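Local coordinates for tRNA nucleotidyl transferase-related protein (Thermotoga maritima, PDB 3H38), which is a class II CCA-adding enzyme that probably transfers nucleotides from CTP and ATP to tRNA, this chain being its carboxy-terminal nucleotidyltransferase and RNA-binding part, at residues D174-R177 against I178-I182; E193-T196 against E197-K201; E210-G214 against P215-Q219; R235-Q239 against F240-K244. All coordinates share one frame; numbering follows the deposited sequence.

Overall arrangement
The four contacts are all local turns or helix ends, and they differ in burial and in chemistry. Contact 1, at the start of helix 177-187, is mostly buried and holds nucleotide-binding residues; the other three are partly buried and touch or flank it. Contact 2 opens helix 194-205 under a glutamate cap, farther from the centre of the chain, with its exposed flank charged. Contact 3 opens helix 214-225 with threonine, glycine and proline, and a salt bridge ties it to contact 1. Contact 4 is the reverse case, a helix end: its apolar residues pack on contact 1, while its phenylalanine meets contact 2. Contacts 2 and 3 do not touch.

Contact 1: residues D174-R177 against I178-I182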
loop_
_atom_site.group_PDB
_atom_site.type_symbol
_atom_site.label_atom_id
_atom_site.label_comp_id
_atom_site.label_asym_id
_atom_site.label_seq_id
_atom_site.Cartn_x
_atom_site.Cartn_y
_atom_site.Cartn_z
ATOM N N ASP A 174 12.498 -7.594 -14.057
ATOM C CA ASP A 174 11.569 -6.716 -13.338
ATOM C C ASP A 174 12.003 -6.507 -11.876
ATOM O O ASP A 174 11.671 -7.305 -10.991
ATOM C CB ASP A 174 10.151 -7.263 -13.400
ATOM C CG ASP A 174 9.151 -6.305 -12.816
ATOM O OD1 ASP A 174 7.936 -6.589 -12.847
ATOM O OD2 ASP A 174 9.596 -5.250 -12.340
ATOM N N PRO A 175 12.764 -5.433 -11.625
ATOM C CA PRO A 175 13.380 -5.165 -10.321
ATOM C C PRO A 175 12.307 -4.862 -9.288
ATOM O O PRO A 175 12.581 -4.762 -8.096
ATOM C CB PRO A 175 14.237 -3.912 -10.594
ATOM C CG PRO A 175 14.429 -3.867 -12.083
ATOM C CD PRO A 175 13.123 -4.400 -12.615
ATOM N N THR A 176 11.081 -4.720 -9.776
ATOM C CA THR A 176 9.912 -4.472 -8.954
ATOM C C THR A 176 9.691 -5.671 -8.005
ATOM O O THR A 176 9.167 -5.530 -6.907
ATOM C CB THR A 176 8.718 -4.151 -9.881
ATOM O OG1 THR A 176 8.283 -2.806 -9.660
ATOM C CG2 THR A 176 7.591 -5.137 -9.768
ATOM N N ARG A 177 10.196 -6.827 -8.417
ATOM C CA ARG A 177 10.094 -8.058 -7.658
ATOM C C ARG A 177 10.999 -8.055 -6.445
ATOM O O ARG A 177 10.906 -8.938 -5.568
ATOM C CB ARG A 177 10.457 -9.254 -8.544
ATOM C CG ARG A 177 9.357 -9.688 -9.508
ATOM C CD ARG A 177 9.928 -10.490 -10.709
ATOM N NE ARG A 177 8.956 -10.516 -11.794
ATOM C CZ ARG A 177 9.159 -10.992 -13.017
ATOM N NH1 ARG A 177 10.328 -11.520 -13.375
ATOM N NH2 ARG A 177 8.163 -10.939 -13.885
ATOM N N ILE A 178 11.889 -7.071 -6.394
ATOM C CA ILE A 178 12.754 -6.935 -5.235
ATOM C C ILE A 178 11.869 -6.572 -4.035
ATOM O O ILE A 178 12.005 -7.157 -2.973
ATOM C CB ILE A 178 13.866 -5.909 -5.468
ATOM C CG1 ILE A 178 14.931 -6.492 -6.409
ATOM C CG2 ILE A 178 14.482 -5.457 -4.117
ATOM C CD1 ILE A 178 15.884 -5.444 -6.973
ATOM N N LEU A 179 10.940 -5.635 -4.240
ATOM C CA LEU A 179 10.030 -5.168 -3.196
ATOM C C LEU A 179 8.936 -6.211 -2.958
ATOM O O LEU A 179 8.581 -6.485 -1.801
ATOM C CB LEU A 179 9.440 -3.790 -3.553
ATOM C CG LEU A 179 10.460 -2.621 -3.641
ATOM C CD1 LEU A 179 9.899 -1.353 -4.260
ATOM C CD2 LEU A 179 10.995 -2.275 -2.256
ATOM N N ARG A 180 8.442 -6.815 -4.046
ATOM C CA ARG A 180 7.412 -7.856 -3.964
ATOM C C ARG A 180 7.851 -9.075 -3.162
ATOM O O ARG A 180 7.038 -9.666 -2.424
ATOM C CB ARG A 180 6.964 -8.302 -5.352
ATOM C CG ARG A 180 6.203 -7.245 -6.130
ATOM C CD ARG A 180 6.023 -7.645 -7.559
ATOM N NE ARG A 180 5.188 -8.826 -7.639
ATOM C CZ ARG A 180 3.865 -8.777 -7.709
ATOM N NH1 ARG A 180 3.148 -9.906 -7.762
ATOM N NH2 ARG A 180 3.261 -7.592 -7.742
ATOM N N ALA A 181 9.124 -9.451 -3.300
ATOM C CA ALA A 181 9.661 -10.582 -2.534
ATOM C C ALA A 181 9.587 -10.306 -1.039
ATOM O O ALA A 181 9.088 -11.113 -0.264
ATOM C CB ALA A 181 11.084 -10.908 -2.955
ATOM N N ILE A 182 10.060 -9.143 -0.627
ATOM C CA ILE A 182 9.959 -8.787 0.773
ATOM C C ILE A 182 8.495 -8.814 1.197
ATOM O O ILE A 182 8.159 -9.400 2.241
ATOM C CB ILE A 182 10.597 -7.405 1.034
ATOM C CG1 ILE A 182 12.118 -7.498 0.887
ATOM C CG2 ILE A 182 10.201 -6.858 2.394
ATOM C CD1 ILE A 182 12.706 -6.291 0.219
#
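Thr176 meets Arg180 one turn further on, its methyl CG2 lying 3.7 Å from Arg180 CD, so the aliphatic part of the arginine is packed while its guanidinium reaches beyond. The backbone closes the same turn: Thr176 O takes Arg180 N at 3.2 Å, and Leu179 N makes a second, weak bond to the same oxygen. Pro175 O receives Ile178 N at 3.0 Å. Ile178 also lays CB against that oxygen and brings CD1 to 4.3 Å from Pro175 CB, a loose apolar touch suited to a buried place. Asp174 to Arg177 form a type I beta turn that leads into helix 177-187, and their spacing is consistent with the Asp-x-x-Arg part of the EDxxR motif, which in class II CCA-adding enzymes reads the incoming base. Asp174, Arg177 and Arg180 all bind CTP and ATP in this protein, though no nucleotide is bound to this chain here. Asp174 OD2 accepts Thr176 N as a cap, its exact place being less sure. Arg177 has CG beside its backbone N (chi1 -78°) and an extended chain beyond, which carries the guanidinium back until one face sits over Asp174 CB, 3.8 Å from its plane. In the next shell, Ser170 bonds Arg177 NH1, and Asp130 and Glu220 form salt bridges with Arg180, which probably helps to orient these nucleotide-binding arginines. Leu179, for its part, packs on Leu221 and Ile224 of helix 214-225.

Contact 2: residues E193-T196 against E197-K201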
loop_
_atom_site.group_PDB
_atom_site.type_symbol
_atom_site.label_atom_id
_atom_site.label_comp_id
_atom_site.label_asym_id
_atom_site.label_seq_id
_atom_site.Cartn_x
_atom_site.Cartn_y
_atom_site.Cartn_z
ATOM N N GLU A 193 14.765 -17.881 -0.205
ATOM C CA GLU A 193 15.772 -18.932 -0.226
ATOM C C GLU A 193 17.085 -18.370 -0.718
ATOM O O GLU A 193 17.115 -17.391 -1.475
ATOM C CB GLU A 193 15.311 -20.125 -1.071
ATOM C CG GLU A 193 15.161 -19.868 -2.563
ATOM C CD GLU A 193 16.443 -20.163 -3.316
ATOM O OE1 GLU A 193 17.351 -20.804 -2.719
ATOM O OE2 GLU A 193 16.537 -19.778 -4.504
ATOM N N GLU A 194 18.162 -18.978 -0.287
ATOM C CA GLU A 194 19.504 -18.544 -0.567
ATOM C C GLU A 194 19.803 -18.013 -1.924
ATOM O O GLU A 194 20.257 -16.915 -2.071
ATOM C CB GLU A 194 20.449 -19.678 -0.303
ATOM C CG GLU A 194 21.774 -19.277 0.179
ATOM C CD GLU A 194 22.528 -20.455 0.738
ATOM O OE1 GLU A 194 22.883 -21.347 -0.039
ATOM O OE2 GLU A 194 22.748 -20.495 1.959
ATOM N N THR A 195 19.611 -18.838 -2.918
ATOM C CA THR A 195 19.944 -18.463 -4.291
ATOM C C THR A 195 19.213 -17.198 -4.728
ATOM O O THR A 195 19.832 -16.250 -5.237
ATOM C CB THR A 195 19.639 -19.584 -5.260
ATOM O OG1 THR A 195 20.313 -20.768 -4.815
ATOM C CG2 THR A 195 20.097 -19.186 -6.674
ATOM N N THR A 196 17.904 -17.159 -4.511
ATOM C CA THR A 196 17.171 -15.978 -4.929
ATOM C C THR A 196 17.617 -14.758 -4.141
ATOM O O THR A 196 17.703 -13.663 -4.704
ATOM C CB THR A 196 15.612 -16.153 -5.080
ATOM O OG1 THR A 196 14.928 -15.118 -4.371
ATOM C CG2 THR A 196 15.145 -17.472 -4.606
ATOM N N GLU A 197 18.002 -14.967 -2.881
ATOM C CA GLU A 197 18.517 -13.871 -2.048
ATOM C C GLU A 197 19.781 -13.237 -2.652
ATOM O O GLU A 197 19.903 -12.005 -2.764
ATOM C CB GLU A 197 18.777 -14.321 -0.597
ATOM C CG GLU A 197 19.885 -13.504 0.078
ATOM C CD GLU A 197 19.738 -13.374 1.593
ATOM O OE1 GLU A 197 19.054 -14.212 2.215
ATOM O OE2 GLU A 197 20.324 -12.429 2.167
ATOM N N ARG A 198 20.726 -14.057 -3.024
ATOM C CA ARG A 198 21.842 -13.566 -3.734
ATOM C C ARG A 198 21.485 -12.822 -4.982
ATOM O O ARG A 198 22.044 -11.814 -5.264
ATOM C CB ARG A 198 22.792 -14.681 -4.044
ATOM C CG ARG A 198 23.807 -14.313 -5.017
ATOM C CD ARG A 198 25.089 -15.025 -4.816
ATOM N NE ARG A 198 26.203 -14.099 -4.950
ATOM C CZ ARG A 198 27.484 -14.437 -4.911
ATOM N NH1 ARG A 198 28.418 -13.509 -5.035
ATOM N NH2 ARG A 198 27.832 -15.704 -4.756
ATOM N N LEU A 199 20.561 -13.350 -5.753
ATOM C CA LEU A 199 20.096 -12.671 -6.963
ATOM C C LEU A 199 19.529 -11.272 -6.660
ATOM O O LEU A 199 19.778 -10.303 -7.382
ATOM C CB LEU A 199 19.050 -13.537 -7.670
ATOM C CG LEU A 199 19.464 -14.475 -8.820
ATOM C CD1 LEU A 199 20.966 -14.593 -8.984
ATOM C CD2 LEU A 199 18.822 -15.860 -8.690
ATOM N N LEU A 200 18.768 -11.189 -5.579
ATOM C CA LEU A 200 18.160 -9.947 -5.115
ATOM C C LEU A 200 19.241 -8.904 -4.815
ATOM O O LEU A 200 19.153 -7.754 -5.263
ATOM C CB LEU A 200 17.295 -10.247 -3.869
ATOM C CG LEU A 200 16.310 -9.196 -3.323
ATOM C CD1 LEU A 200 15.006 -9.788 -2.803
ATOM C CD2 LEU A 200 16.960 -8.343 -2.239
ATOM N N LYS A 201 20.272 -9.324 -4.083
ATOM C CA LYS A 201 21.351 -8.436 -3.655
ATOM C C LYS A 201 22.142 -7.882 -4.827
ATOM O O LYS A 201 22.557 -6.712 -4.817
ATOM C CB LYS A 201 22.327 -9.170 -2.732
ATOM C CG LYS A 201 21.767 -9.574 -1.382
ATOM C CD LYS A 201 22.908 -9.840 -0.401
ATOM C CE LYS A 201 22.449 -10.559 0.861
ATOM N NZ LYS A 201 23.557 -10.591 1.859
#
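Glu197 N is answered by Glu193 O at 2.9 Å, the first backbone bond of helix 194-205, and the series continues with Arg198 N to Glu194 O at 3.0 Å. Leu199 N then meets Thr195 O at 3.0 Å, and Leu200 N meets Thr196 O at 2.8 Å. The amides before these have no preceding turn to bond to, and Glu193 makes up for that as the N-cap. Its side chain is long for the task, and chi1 of 66° sets CG between the backbone N and the carbonyl carbon, from where the carboxylate curls back over the helix end. OE1 receives Thr195 N at 3.0 Å from above the carboxylate plane, 58° out of it, and has a long, weak ion pair with Arg164 NH2; OE2 receives Thr196 N, although the position of OE2 is doubtful. Glu193 also joins Ile163 through the backbone, which fastens the start of the helix to the short parallel pair of strands 162-163 and 191-192. Among the side chains, Thr195 and Leu199 lie side by side and point the same way, CG2 to CD2 4.1 Å, a light apolar touch one turn apart. Thr196, Leu199 and Leu200 all touch Phe171. Glu197, at the edge, touches Phe240, while its OE2 stands 3.7 Å from Lys201 NZ, a long salt bridge. A negative carboxylate at Glu193 would interact favourably with the positive end of the helix dipole, so the cap probably steadies the helix start and favours the charged form of the glutamate.

Contact 3: residues E210-G214 against P215-Q219; sequences ERTTG and PRLRQ
Gly214 O accepts Arg218 N at 2.7 Å with an N-H...O angle of 153°, the shortest sound bond of this turn and the first firm one of helix 214-225. One residue earlier, three weak bonds converge on Thr213 O, from Arg216 N, from Leu217 N at 3.4 Å, and from the hydroxyl Thr212 OG1. Thr213 OG1, which chi1 of 70° sets between the backbone N and the carbonyl carbon, comes tightly against Arg216 CG, at 3.0 Å. Thr213 thus occupies the N-cap position, though its hydroxyl lies against the arginine chain, and Gly214 and Pro215 follow in the first turn, where proline's missing N-H costs no bond. Glycine fits because a CB there would press on Pro215 CD. Leu217 turns back against Thr212, in the link between helix 208-211 and helix 214-225, its CD1 3.3 Å from Thr212 OG1 and 4.1 Å from Thr212 CG2, while CD2 approaches Thr213 O at 3.6 Å. An alanine in place of Leu217 would lack both methyl branches, is likely to open a gap against Thr212, and would probably cost Thr176 an apolar neighbour. Both segments lie in a region that probably binds RNA, as in poly(A) polymerase relatives. Arg216, bent at chi3 (55°), sends NH1 to Asp174 in a salt bridge, which probably helps to position Asp174, a nucleotide-binding residue. Arg218 pairs with Glu222 one turn on, and Thr212 O accepts from Arg302 NH2.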
loop_
_atom_site.group_PDB
_atom_site.type_symbol
_atom_site.label_atom_id
_atom_site.label_comp_id
_atom_site.label_asym_id
_atom_site.label_seq_id
_atom_site.Cartn_x
_atom_site.Cartn_y
_atom_site.Cartn_z
ATOM N N GLU A 210 17.093 1.894 -9.677
ATOM C CA GLU A 210 17.159 3.152 -10.412
ATOM C C GLU A 210 16.802 2.976 -11.866
ATOM O O GLU A 210 16.286 3.904 -12.492
ATOM C CB GLU A 210 18.545 3.784 -10.350
ATOM C CG GLU A 210 19.604 2.834 -9.936
ATOM C CD GLU A 210 19.563 2.624 -8.450
ATOM O OE1 GLU A 210 19.934 1.536 -7.960
ATOM O OE2 GLU A 210 19.129 3.569 -7.781
ATOM N N ARG A 211 17.126 1.812 -12.418
ATOM C CA ARG A 211 16.849 1.579 -13.829
ATOM C C ARG A 211 15.363 1.386 -14.068
ATOM O O ARG A 211 14.913 1.567 -15.174
ATOM C CB ARG A 211 17.630 0.387 -14.373
ATOM C CG ARG A 211 19.028 0.761 -14.876
ATOM C CD ARG A 211 19.967 -0.444 -14.854
ATOM N NE ARG A 211 20.231 -1.117 -16.143
ATOM C CZ ARG A 211 19.625 -0.889 -17.315
ATOM N NH1 ARG A 211 19.999 -1.587 -18.384
ATOM N NH2 ARG A 211 18.648 0.013 -17.440
ATOM N N THR A 212 14.598 1.029 -13.033
ATOM C CA THR A 212 13.149 0.935 -13.199
ATOM C C THR A 212 12.459 2.286 -12.990
ATOM O O THR A 212 13.049 3.196 -12.446
ATOM C CB THR A 212 12.488 -0.296 -12.433
ATOM O OG1 THR A 212 11.322 0.110 -11.701
ATOM C CG2 THR A 212 13.453 -0.956 -11.506
ATOM N N THR A 213 11.232 2.433 -13.485
ATOM C CA THR A 213 10.553 3.722 -13.425
ATOM C C THR A 213 9.959 3.946 -12.043
ATOM O O THR A 213 9.578 2.993 -11.357
ATOM C CB THR A 213 9.438 3.852 -14.502
ATOM O OG1 THR A 213 8.326 2.993 -14.190
ATOM C CG2 THR A 213 9.982 3.506 -15.871
ATOM N N GLY A 214 9.894 5.211 -11.645
ATOM C CA GLY A 214 9.300 5.601 -10.383
ATOM C C GLY A 214 7.924 5.037 -10.076
ATOM O O GLY A 214 7.723 4.391 -9.037
ATOM N N PRO A 215 6.955 5.291 -10.966
ATOM C CA PRO A 215 5.554 4.890 -10.750
ATOM C C PRO A 215 5.371 3.395 -10.484
ATOM O O PRO A 215 4.474 3.007 -9.725
ATOM C CB PRO A 215 4.878 5.272 -12.075
ATOM C CG PRO A 215 5.698 6.414 -12.596
ATOM C CD PRO A 215 7.116 6.137 -12.164
ATOM N N ARG A 216 6.196 2.561 -11.109
ATOM C CA ARG A 216 6.050 1.131 -10.930
ATOM C C ARG A 216 6.495 0.811 -9.511
ATOM O O ARG A 216 5.814 0.129 -8.757
ATOM C CB ARG A 216 6.856 0.371 -11.991
ATOM C CG ARG A 216 6.490 0.751 -13.456
ATOM C CD ARG A 216 7.052 -0.280 -14.477
ATOM N NE ARG A 216 6.592 -1.623 -14.117
ATOM C CZ ARG A 216 7.370 -2.686 -13.940
ATOM N NH1 ARG A 216 6.805 -3.843 -13.589
ATOM N NH2 ARG A 216 8.692 -2.608 -14.124
ATOM N N LEU A 217 7.638 1.363 -9.145
ATOM C CA LEU A 217 8.203 1.212 -7.823
ATOM C C LEU A 217 7.248 1.762 -6.744
ATOM O O LEU A 217 7.038 1.132 -5.699
ATOM C CB LEU A 217 9.529 1.965 -7.788
ATOM C CG LEU A 217 10.916 1.309 -7.862
ATOM C CD1 LEU A 217 10.901 -0.080 -8.396
ATOM C CD2 LEU A 217 11.880 2.206 -8.639
ATOM N N ARG A 218 6.658 2.930 -6.996
ATOM C CA ARG A 218 5.817 3.549 -5.988
ATOM C C ARG A 218 4.676 2.598 -5.706
ATOM O O ARG A 218 4.279 2.362 -4.551
ATOM C CB ARG A 218 5.293 4.910 -6.466
ATOM C CG ARG A 218 4.094 5.425 -5.702
ATOM C CD ARG A 218 3.808 6.905 -5.936
ATOM N NE ARG A 218 2.573 7.271 -5.253
ATOM C CZ ARG A 218 2.040 8.492 -5.241
ATOM N NH1 ARG A 218 0.916 8.719 -4.589
ATOM N NH2 ARG A 218 2.619 9.480 -5.885
ATOM N N GLN A 219 4.156 2.019 -6.771
ATOM C CA GLN A 219 2.987 1.214 -6.610
ATOM C C GLN A 219 3.280 -0.045 -5.806
ATOM O O GLN A 219 2.433 -0.495 -5.029
ATOM C CB GLN A 219 2.369 0.862 -7.957
ATOM C CG GLN A 219 1.102 0.054 -7.761
ATOM C CD GLN A 219 1.012 -1.125 -8.704
ATOM O OE1 GLN A 219 1.305 -2.271 -8.324
ATOM N NE2 GLN A 219 0.612 -0.856 -9.949
#

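Contact 4: residues R235-Q239 against F240-K244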
loop_
_atom_site.group_PDB
_atom_site.type_symbol
_atom_site.label_atom_id
_atom_site.label_comp_id
_atom_site.label_asym_id
_atom_site.label_seq_id
_atom_site.Cartn_x
_atom_site.Cartn_y
_atom_site.Cartn_z
ATOM N N ARG A 235 12.128 -2.808 7.499
ATOM C CA ARG A 235 13.413 -3.148 8.112
ATOM C C ARG A 235 14.099 -4.136 7.224
ATOM O O ARG A 235 15.321 -4.206 7.167
ATOM C CB ARG A 235 13.235 -3.680 9.530
ATOM C CG ARG A 235 12.554 -2.648 10.427
ATOM C CD ARG A 235 12.209 -3.231 11.772
ATOM N NE ARG A 235 12.284 -2.242 12.843
ATOM C CZ ARG A 235 11.552 -2.298 13.955
ATOM N NH1 ARG A 235 11.658 -1.351 14.919
ATOM N NH2 ARG A 235 10.687 -3.299 14.084
ATOM N N ARG A 236 13.294 -4.880 6.483
ATOM C CA ARG A 236 13.842 -5.871 5.574
ATOM C C ARG A 236 14.506 -5.166 4.388
ATOM O O ARG A 236 15.599 -5.538 3.974
ATOM C CB ARG A 236 12.746 -6.854 5.140
ATOM C CG ARG A 236 13.259 -8.054 4.381
ATOM C CD ARG A 236 14.370 -8.811 5.110
ATOM N NE ARG A 236 14.337 -10.211 4.715
ATOM C CZ ARG A 236 15.369 -11.046 4.732
ATOM N NH1 ARG A 236 15.198 -12.300 4.343
ATOM N NH2 ARG A 236 16.563 -10.643 5.119
ATOM N N MET A 237 13.852 -4.131 3.862
ATOM C CA MET A 237 14.420 -3.308 2.786
ATOM C C MET A 237 15.758 -2.750 3.234
ATOM O O MET A 237 16.734 -2.777 2.507
ATOM C CB MET A 237 13.482 -2.139 2.460
ATOM C CG MET A 237 12.201 -2.575 1.710
ATOM S SD MET A 237 10.933 -1.275 1.448
ATOM C CE MET A 237 9.692 -1.785 2.634
ATOM N N ALA A 238 15.795 -2.243 4.460
ATOM C CA ALA A 238 17.002 -1.654 4.969
ATOM C C ALA A 238 18.059 -2.750 5.102
ATOM O O ALA A 238 19.184 -2.588 4.652
ATOM C CB ALA A 238 16.723 -0.969 6.273
ATOM N N GLN A 239 17.681 -3.915 5.538
ATOM C CA GLN A 239 18.619 -4.994 5.641
ATOM C C GLN A 239 19.215 -5.265 4.308
ATOM O O GLN A 239 20.317 -5.692 4.221
ATOM C CB GLN A 239 17.921 -6.248 6.054
ATOM C CG GLN A 239 17.973 -6.551 7.466
ATOM C CD GLN A 239 17.343 -7.869 7.778
ATOM O OE1 GLN A 239 17.739 -8.891 7.249
ATOM N NE2 GLN A 239 16.357 -7.854 8.652
ATOM N N PHE A 240 18.431 -5.076 3.267
ATOM C CA PHE A 240 18.895 -5.350 1.906
ATOM C C PHE A 240 19.476 -4.130 1.204
ATOM O O PHE A 240 19.853 -4.215 0.039
ATOM C CB PHE A 240 17.774 -5.946 1.045
ATOM C CG PHE A 240 17.549 -7.428 1.267
ATOM C CD1 PHE A 240 18.620 -8.310 1.310
ATOM C CD2 PHE A 240 16.266 -7.936 1.421
ATOM C CE1 PHE A 240 18.415 -9.677 1.495
ATOM C CE2 PHE A 240 16.063 -9.282 1.608
ATOM C CZ PHE A 240 17.146 -10.158 1.643
ATOM N N ASP A 241 19.532 -3.003 1.906
ATOM C CA ASP A 241 20.024 -1.752 1.329
ATOM C C ASP A 241 19.112 -1.141 0.283
ATOM O O ASP A 241 19.544 -0.306 -0.499
ATOM C CB ASP A 241 21.416 -1.940 0.730
ATOM C CG ASP A 241 22.479 -2.124 1.791
ATOM O OD1 ASP A 241 23.431 -2.904 1.567
ATOM O OD2 ASP A 241 22.346 -1.501 2.863
ATOM N N VAL A 242 17.849 -1.545 0.263
ATOM C CA VAL A 242 16.918 -1.070 -0.767
ATOM C C VAL A 242 16.574 0.402 -0.589
ATOM O O VAL A 242 16.556 1.175 -1.559
ATOM C CB VAL A 242 15.597 -1.880 -0.745
ATOM C CG1 VAL A 242 14.507 -1.184 -1.529
ATOM C CG2 VAL A 242 15.823 -3.305 -1.228
ATOM N N ILE A 243 16.301 0.798 0.655
ATOM C CA ILE A 243 15.797 2.143 0.886
ATOM C C ILE A 243 16.670 3.212 0.239
ATOM O O ILE A 243 16.149 4.127 -0.399
ATOM C CB ILE A 243 15.681 2.493 2.359
ATOM C CG1 ILE A 243 14.826 1.469 3.090
ATOM C CG2 ILE A 243 15.123 3.905 2.493
ATOM C CD1 ILE A 243 14.746 1.678 4.567
ATOM N N LYS A 244 17.988 3.104 0.411
ATOM C CA LYS A 244 18.904 4.110 -0.140
ATOM C C LYS A 244 18.922 4.153 -1.683
ATOM O O LYS A 244 19.079 5.228 -2.275
ATOM C CB LYS A 244 20.320 3.973 0.448
ATOM C CG LYS A 244 21.358 3.288 -0.445
ATOM C CD LYS A 244 21.616 1.816 -0.068
ATOM C CE LYS A 244 23.019 1.581 0.515
ATOM N NZ LYS A 244 23.103 1.802 1.996
#
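Phe240 brings CE2 over one face of the Arg236 guanidinium, the two planes 28° apart, where helix 230-239 ends in a Schellman motif. This carbon stands over the centre of the guanidinium, 3.5 Å above its plane, and Phe240 CZ is 3.6 Å from Arg236 NH2. The arginine reaches there because CG is anti to the backbone N (chi1 -170°) and the chain then bends at chi2. NH1 pairs with Glu185 of helix 177-187 in a salt bridge, which, helped by a weak bond from NH2 to Gln239 OE1, limits how the guanidinium can turn. Without the Arg236 chain, as with an alanine here, Glu185 would probably lose this mate and the Phe240 ring a packing partner. Asp241, with positive phi (70°), reverses the chain; its N bonds Ala238 O while Val242 N reaches back to Met237 O at 2.8 Å, the pair of bonds that defines the motif. Met237 and Val242, the residues flanking the reversal, supply its customary apolar contact, CB to CB 3.8 Å, and both pack on Leu179. Beyond them the tip of Ile243 comes back over the helix end, CD1 resting 3.7 Å from Ala238 CB.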